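Local coordinates for ribose-5-phosphate isomerase RpiB (PDB 1O1X), which probably interconverts ribose 5-phosphate and ribulose 5-phosphate, an aldose-ketose isomerisation, at residues 26-37 with 123-133. Sequence-based numbering, arbitrary orientation.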
loop_
_atom_site.group_PDB
_atom_site.type_symbol
_atom_site.label_atom_id
_atom_site.label_comp_id
_atom_site.label_asym_id
_atom_site.label_seq_id
_atom_site.Cartn_x
_atom_site.Cartn_y
_atom_site.Cartn_z
ATOM N N LEU A 26 13.158 0.871 13.071
ATOM C CA LEU A 26 12.901 -0.245 12.178
ATOM C C LEU A 26 14.235 -0.876 11.770
ATOM O O LEU A 26 14.314 -2.085 11.621
ATOM C CB LEU A 26 12.076 0.156 10.972
ATOM C CG LEU A 26 11.704 -0.983 10.012
ATOM C CD1 LEU A 26 10.901 -2.052 10.668
ATOM C CD2 LEU A 26 10.980 -0.489 8.795
ATOM N N LYS A 27 15.267 -0.050 11.563
ATOM C CA LYS A 27 16.594 -0.543 11.174
ATOM C C LYS A 27 17.095 -1.544 12.229
ATOM O O LYS A 27 17.585 -2.589 11.907
ATOM C CB LYS A 27 17.581 0.619 11.015
ATOM C CG LYS A 27 18.991 0.207 10.546
ATOM C CD LYS A 27 19.996 0.005 11.637
ATOM C CE LYS A 27 20.563 1.344 12.119
ATOM N NZ LYS A 27 21.451 1.148 13.314
ATOM N N GLU A 28 16.973 -1.180 13.497
ATOM C CA GLU A 28 17.334 -2.037 14.601
ATOM C C GLU A 28 16.554 -3.355 14.620
ATOM O O GLU A 28 17.134 -4.425 14.834
ATOM C CB GLU A 28 17.134 -1.276 15.914
ATOM C CG GLU A 28 18.121 -0.112 16.103
ATOM C CD GLU A 28 19.551 -0.606 16.292
ATOM O OE1 GLU A 28 19.810 -1.252 17.327
ATOM O OE2 GLU A 28 20.403 -0.386 15.389
ATOM N N LYS A 29 15.239 -3.287 14.394
ATOM C CA LYS A 29 14.418 -4.486 14.348
ATOM C C LYS A 29 14.801 -5.402 13.185
ATOM O O LYS A 29 14.901 -6.593 13.351
ATOM C CB LYS A 29 12.950 -4.098 14.280
ATOM C CG LYS A 29 12.462 -3.487 15.588
ATOM C CD LYS A 29 11.053 -3.001 15.474
ATOM C CE LYS A 29 10.516 -2.626 16.859
ATOM N NZ LYS A 29 9.270 -1.815 16.712
ATOM N N VAL A 30 15.066 -4.834 12.035
ATOM C CA VAL A 30 15.478 -5.597 10.856
ATOM C C VAL A 30 16.847 -6.236 11.065
ATOM O O VAL A 30 17.070 -7.407 10.757
ATOM C CB VAL A 30 15.439 -4.729 9.591
ATOM C CG1 VAL A 30 16.130 -5.414 8.443
ATOM C CG2 VAL A 30 13.963 -4.425 9.208
ATOM N N LYS A 31 17.773 -5.465 11.600
ATOM C CA LYS A 31 19.080 -5.989 11.970
ATOM C C LYS A 31 18.978 -7.165 12.908
ATOM O O LYS A 31 19.570 -8.198 12.644
ATOM C CB LYS A 31 19.923 -4.921 12.603
ATOM C CG LYS A 31 21.265 -5.428 13.096
ATOM C CD LYS A 31 22.131 -4.305 13.563
ATOM C CE LYS A 31 21.739 -3.793 14.894
ATOM N NZ LYS A 31 22.915 -2.989 15.308
ATOM N N ASN A 32 18.205 -7.021 13.977
ATOM C CA ASN A 32 18.059 -8.097 14.952
ATOM C C ASN A 32 17.359 -9.318 14.393
ATOM O O ASN A 32 17.671 -10.425 14.750
ATOM C CB ASN A 32 17.352 -7.569 16.173
ATOM C CG ASN A 32 18.197 -6.565 16.943
ATOM O OD1 ASN A 32 19.417 -6.517 16.794
ATOM N ND2 ASN A 32 17.538 -5.730 17.747
ATOM N N TYR A 33 16.434 -9.112 13.485
ATOM C CA TYR A 33 15.756 -10.199 12.791
ATOM C C TYR A 33 16.757 -11.015 11.991
ATOM O O TYR A 33 16.792 -12.252 12.090
ATOM C CB TYR A 33 14.635 -9.657 11.901
ATOM C CG TYR A 33 13.942 -10.696 11.042
ATOM C CD1 TYR A 33 13.095 -11.636 11.611
ATOM C CD2 TYR A 33 14.124 -10.723 9.654
ATOM C CE1 TYR A 33 12.445 -12.586 10.831
ATOM C CE2 TYR A 33 13.479 -11.682 8.854
ATOM C CZ TYR A 33 12.641 -12.598 9.462
ATOM O OH TYR A 33 11.984 -13.543 8.739
ATOM N N LEU A 34 17.612 -10.322 11.249
ATOM C CA LEU A 34 18.653 -10.965 10.469
ATOM C C LEU A 34 19.657 -11.690 11.343
ATOM O O LEU A 34 20.013 -12.854 11.061
ATOM C CB LEU A 34 19.354 -9.940 9.556
ATOM C CG LEU A 34 18.416 -9.382 8.487
ATOM C CD1 LEU A 34 19.068 -8.204 7.808
ATOM C CD2 LEU A 34 18.029 -10.448 7.455
ATOM N N LEU A 35 20.127 -11.013 12.390
ATOM C CA LEU A 35 21.075 -11.613 13.322
ATOM C C LEU A 35 20.519 -12.902 13.939
ATOM O O LEU A 35 21.241 -13.874 14.122
ATOM C CB LEU A 35 21.502 -10.618 14.412
ATOM C CG LEU A 35 22.348 -9.430 13.976
ATOM C CD1 LEU A 35 22.596 -8.474 15.145
ATOM C CD2 LEU A 35 23.705 -9.865 13.403
ATOM N N GLY A 36 19.232 -12.909 14.250
ATOM C CA GLY A 36 18.551 -14.076 14.800
ATOM C C GLY A 36 18.480 -15.264 13.847
ATOM O O GLY A 36 18.299 -16.370 14.253
ATOM N N LYS A 37 18.648 -15.048 12.566
ATOM C CA LYS A 37 18.731 -16.135 11.602
ATOM C C LYS A 37 20.197 -16.550 11.305
ATOM O O LYS A 37 20.437 -17.387 10.433
ATOM C CB LYS A 37 18.034 -15.685 10.309
ATOM C CG LYS A 37 16.511 -15.636 10.401
ATOM C CD LYS A 37 15.935 -14.883 9.238
ATOM C CE LYS A 37 14.595 -15.531 8.770
ATOM N NZ LYS A 37 13.670 -16.006 9.914
ATOM N N ILE A 123 5.877 1.435 7.200
ATOM C CA ILE A 123 5.533 0.035 7.327
ATOM C C ILE A 123 5.826 -0.525 8.710
ATOM O O ILE A 123 6.676 -0.046 9.453
ATOM C CB ILE A 123 6.194 -0.889 6.258
ATOM C CG1 ILE A 123 7.714 -0.883 6.373
ATOM C CG2 ILE A 123 5.689 -0.540 4.844
ATOM C CD1 ILE A 123 8.336 -2.005 5.449
ATOM N N GLY A 124 5.112 -1.593 9.000
ATOM C CA GLY A 124 5.286 -2.363 10.207
ATOM C C GLY A 124 6.459 -3.297 10.084
ATOM O O GLY A 124 6.841 -3.726 9.005
ATOM N N ALA A 125 7.023 -3.624 11.217
ATOM C CA ALA A 125 8.152 -4.496 11.296
ATOM C C ALA A 125 7.898 -5.869 10.702
ATOM O O ALA A 125 8.728 -6.374 9.954
ATOM C CB ALA A 125 8.553 -4.605 12.715
ATOM N N GLU A 126 6.769 -6.493 10.996
ATOM C CA GLU A 126 6.547 -7.839 10.477
ATOM C C GLU A 126 6.409 -7.813 8.930
ATOM O O GLU A 126 6.942 -8.684 8.234
ATOM C CB GLU A 126 5.347 -8.507 11.143
ATOM C CG GLU A 126 4.778 -9.695 10.369
ATOM C CD GLU A 126 4.995 -11.069 10.996
ATOM O OE1 GLU A 126 6.143 -11.588 10.917
ATOM O OE2 GLU A 126 3.978 -11.672 11.481
ATOM N N LEU A 127 5.767 -6.785 8.392
ATOM C CA LEU A 127 5.755 -6.624 6.934
ATOM C C LEU A 127 7.153 -6.433 6.365
ATOM O O LEU A 127 7.492 -7.007 5.311
ATOM C CB LEU A 127 4.842 -5.481 6.516
ATOM C CG LEU A 127 4.741 -5.158 5.022
ATOM C CD1 LEU A 127 4.225 -6.367 4.286
ATOM C CD2 LEU A 127 3.812 -3.966 4.772
ATOM N N ALA A 128 7.950 -5.586 7.012
ATOM C CA ALA A 128 9.364 -5.385 6.634
ATOM C C ALA A 128 10.122 -6.712 6.604
ATOM O O ALA A 128 10.891 -6.958 5.709
ATOM C CB ALA A 128 10.045 -4.437 7.629
ATOM N N PHE A 129 9.923 -7.555 7.604
ATOM C CA PHE A 129 10.583 -8.865 7.654
ATOM C C PHE A 129 10.209 -9.753 6.449
ATOM O O PHE A 129 11.091 -10.408 5.870
ATOM C CB PHE A 129 10.274 -9.640 8.962
ATOM C CG PHE A 129 10.684 -8.935 10.254
ATOM C CD1 PHE A 129 11.603 -7.869 10.285
ATOM C CD2 PHE A 129 10.130 -9.367 11.458
ATOM C CE1 PHE A 129 11.914 -7.248 11.479
ATOM C CE2 PHE A 129 10.461 -8.751 12.669
ATOM C CZ PHE A 129 11.336 -7.712 12.682
ATOM N N TRP A 130 8.925 -9.769 6.069
ATOM C CA TRP A 130 8.498 -10.496 4.891
ATOM C C TRP A 130 9.129 -9.949 3.620
ATOM O O TRP A 130 9.483 -10.731 2.717
ATOM C CB TRP A 130 6.979 -10.477 4.669
ATOM C CG TRP A 130 6.163 -10.988 5.792
ATOM C CD1 TRP A 130 6.548 -11.808 6.803
ATOM C CD2 TRP A 130 4.777 -10.679 6.019
ATOM N NE1 TRP A 130 5.495 -11.979 7.677
ATOM C CE2 TRP A 130 4.405 -11.286 7.221
ATOM C CE3 TRP A 130 3.845 -9.889 5.354
ATOM C CZ2 TRP A 130 3.117 -11.159 7.761
ATOM C CZ3 TRP A 130 2.562 -9.778 5.868
ATOM C CH2 TRP A 130 2.216 -10.398 7.067
ATOM N N ILE A 131 9.251 -8.627 3.532
ATOM C CA ILE A 131 9.871 -7.991 2.365
ATOM C C ILE A 131 11.341 -8.392 2.289
ATOM O O ILE A 131 11.840 -8.772 1.211
ATOM C CB ILE A 131 9.691 -6.442 2.387
ATOM C CG1 ILE A 131 8.202 -6.062 2.266
ATOM C CG2 ILE A 131 10.480 -5.750 1.288
ATOM C CD1 ILE A 131 7.921 -4.613 2.622
ATOM N N VAL A 132 12.020 -8.342 3.422
ATOM C CA VAL A 132 13.434 -8.725 3.519
ATOM C C VAL A 132 13.638 -10.191 3.111
ATOM O O VAL A 132 14.539 -10.488 2.332
ATOM C CB VAL A 132 13.990 -8.469 4.943
ATOM C CG1 VAL A 132 15.350 -9.158 5.152
ATOM C CG2 VAL A 132 14.102 -6.981 5.233
ATOM N N ASP A 133 12.805 -11.102 3.628
ATOM C CA ASP A 133 12.903 -12.528 3.322
ATOM C C ASP A 133 12.731 -12.767 1.810
ATOM O O ASP A 133 13.464 -13.551 1.207
ATOM C CB ASP A 133 11.806 -13.329 4.006
ATOM C CG ASP A 133 12.013 -13.506 5.509
ATOM O OD1 ASP A 133 13.084 -13.194 6.059
ATOM O OD2 ASP A 133 11.082 -13.993 6.184
#
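Tyr33 and Phe129 lie face against face in an offset stack, their planes only 1° apart and the centroids of the two rings separated by 4.2 Å. The shift between them lets each ring receive the other's methylene: Tyr33 CB sits over the Phe129 ring, and Phe129 CB, 3.8 Å from the centroid of the Tyr33 ring, makes the reciprocal CH-pi contact. Two flat residues suit this place because they fill a helix interface with broad surfaces. With Tyr33 CG anti to the backbone N (chi1 175°), the ring reaches across to the second helix. The hydroxyl at its far end lets an aromatic residue also donate a hydrogen bond, from Tyr33 OH to the syn lone pair of Asp133 OD2, 2.7 Å long. Lys37 CD lies above the rim of the opposite face of the Tyr33 ring, and Lys37 NZ gives the hydroxyl a weak bond; NZ does not touch the Asp133 carboxylate, but its charge nearby could favour the ionised form.

Helices 24-36 and 125-137 belong to a Rossmann-like α/β fold with a five-stranded parallel sheet, and their segments here cross at -51° with axes 10.1 Å apart. Away from the two rings the interface is made of small and branched apolar residues. Leu26 brings CD1 to 3.7 Å from Ala125 CA and also touches Ala128 CB, while its other methyl, CD2, meets Ile123 CG1; alanines let the leucine come close to the helix backbone. Nearer the sheet, where Val30 packs on Ile17 of strand 14-18, Val30 CG1 faces Val132 CG2 at 4.1 Å. Beyond it, Leu34 CD2 rests on Val132 CG1, 3.8 Å away, and the leucine also touches Val41 of strand 40-43.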